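Local structure of uncharacterized protein (Sinorhizobium meliloti, 4HUJ) at residues V144-N149 / P204-G209. The protein is of unknown function but probably binds a dinucleotide such as NAD(P)+ through a Rossmann-type domain and may act as an oxidoreductase. Residues are numbered along the deposited sequence; the frame is centred on the assembly and turned at random.
Sequences VVKAFN and PIQQFG
Gln-206, of helix 199-206, reaches across to Lys-146 of strand 143-147 and to Asn-149 just beyond it, with three hydrogen bonds. The chain leaves the backbone with CG opposite N (chi1 -164°) and stays extended, which carries the amide alongside the lysine methylenes, NE2 of Gln-206 coming 3.6 Å from CG of Lys-146. Both hydrogens of that NE2 are used. NE2 of Gln-206 lies 3.1 Å from the backbone O of Lys-146, nearly straight at N-H (170°) but above the carbonyl plane, and 3.0 Å from OD1 of Asn-149, within its carbonyl plane. Asn-149 replies through ND2, 3.0 Å from the backbone O of Gln-206, the two amide planes being 35° apart. With an alanine here, one NE2 hydrogen and the carbonyl O of Gln-206 would probably lose these partners. CE of Lys-146 ends 3.9 Å from CA of Gln-207; NZ of Lys-146 hydrogen-bonds OG1 of Thr-132 and a water that also accepts from N of Phe-208. This polar junction ties helix 199-206 to a probably Rossmann-type sheet, where strand 143-147 lies between parallel strand 108-111 and antiparallel strand 166-173, whose Ser-172 OG hydrogen-bonds OE1 of Gln-206.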
# COMPACT_ATOMS: atom_id res chain seq x y z
N VAL A 144 -0.10 10.56 -4.88
CA VAL A 144 0.06 9.72 -3.69
C VAL A 144 -1.27 9.52 -2.96
O VAL A 144 -2.02 10.46 -2.75
CB VAL A 144 1.13 10.28 -2.73
CG1 VAL A 144 1.22 9.46 -1.43
CG2 VAL A 144 2.50 10.32 -3.42
N VAL A 145 -1.55 8.26 -2.61
CA VAL A 145 -2.70 7.91 -1.78
C VAL A 145 -2.17 7.24 -0.52
O VAL A 145 -1.29 6.38 -0.61
CB VAL A 145 -3.66 6.94 -2.52
CG1 VAL A 145 -4.80 6.47 -1.61
CG2 VAL A 145 -4.21 7.59 -3.78
N LYS A 146 -2.69 7.63 0.64
CA LYS A 146 -2.33 6.98 1.91
C LYS A 146 -3.36 5.89 2.18
O LYS A 146 -4.55 6.18 2.35
CB LYS A 146 -2.33 8.02 3.05
CG LYS A 146 -1.82 7.48 4.40
CD LYS A 146 -1.90 8.55 5.47
CE LYS A 146 -1.36 8.04 6.81
NZ LYS A 146 0.12 7.86 6.72
N ALA A 147 -2.91 4.63 2.21
CA ALA A 147 -3.79 3.49 2.42
C ALA A 147 -3.00 2.23 2.76
O ALA A 147 -1.83 2.12 2.40
CB ALA A 147 -4.67 3.24 1.18
N PHE A 148 -3.67 1.28 3.42
CA PHE A 148 -3.10 -0.02 3.83
C PHE A 148 -2.15 0.11 5.03
O PHE A 148 -1.48 -0.85 5.38
CB PHE A 148 -2.37 -0.76 2.69
CG PHE A 148 -3.22 -1.06 1.48
CD1 PHE A 148 -4.22 -2.03 1.54
CD2 PHE A 148 -2.98 -0.42 0.28
CE1 PHE A 148 -5.00 -2.32 0.41
CE2 PHE A 148 -3.74 -0.70 -0.86
CZ PHE A 148 -4.75 -1.66 -0.79
N ASN A 149 -2.09 1.29 5.64
CA ASN A 149 -1.24 1.50 6.82
C ASN A 149 -1.98 1.25 8.14
O ASN A 149 -1.37 1.26 9.21
CB ASN A 149 -0.70 2.93 6.83
CG ASN A 149 -1.77 3.95 7.19
OD1 ASN A 149 -2.73 4.13 6.45
ND2 ASN A 149 -1.62 4.59 8.35
N PRO A 204 -4.55 14.01 11.40
CA PRO A 204 -4.78 13.72 12.82
C PRO A 204 -5.64 12.49 13.10
O PRO A 204 -5.96 12.23 14.27
CB PRO A 204 -5.48 14.99 13.32
CG PRO A 204 -6.13 15.57 12.14
CD PRO A 204 -5.34 15.16 10.93
N ILE A 205 -6.00 11.71 12.08
CA ILE A 205 -6.83 10.52 12.32
C ILE A 205 -6.32 9.20 11.72
O ILE A 205 -6.51 8.15 12.32
CB ILE A 205 -8.34 10.72 11.95
CG1 ILE A 205 -8.51 11.07 10.48
CG2 ILE A 205 -9.05 11.76 12.90
CD1 ILE A 205 -9.96 10.96 10.00
N GLN A 206 -5.65 9.26 10.56
CA GLN A 206 -5.19 8.06 9.88
C GLN A 206 -3.68 7.80 10.02
O GLN A 206 -3.19 6.72 9.69
CB GLN A 206 -5.56 8.12 8.39
CG GLN A 206 -5.46 6.77 7.67
CD GLN A 206 -5.53 6.90 6.16
OE1 GLN A 206 -6.14 7.84 5.63
NE2 GLN A 206 -4.90 5.96 5.45
N GLN A 207 -2.94 8.80 10.50
CA GLN A 207 -1.51 8.61 10.69
C GLN A 207 -1.25 7.77 11.93
O GLN A 207 -2.04 7.80 12.87
CB GLN A 207 -0.81 9.97 10.80
CG GLN A 207 0.69 9.90 10.58
CD GLN A 207 1.32 11.27 10.47
OE1 GLN A 207 1.67 11.89 11.47
NE2 GLN A 207 1.45 11.76 9.25
N PHE A 208 -0.15 7.03 11.93
CA PHE A 208 0.26 6.25 13.10
C PHE A 208 0.13 7.09 14.38
O PHE A 208 0.52 8.26 14.41
CB PHE A 208 1.69 5.75 12.94
CG PHE A 208 2.15 4.88 14.08
CD1 PHE A 208 1.79 3.53 14.13
CD2 PHE A 208 2.92 5.41 15.11
CE1 PHE A 208 2.20 2.72 15.20
CE2 PHE A 208 3.33 4.61 16.18
CZ PHE A 208 2.97 3.26 16.22
N GLY A 209 -0.45 6.48 15.41
CA GLY A 209 -0.66 7.16 16.69
C GLY A 209 -2.02 7.81 16.83
O GLY A 209 -2.38 8.30 17.91
O HOH W 1 1.05 6.76 9.29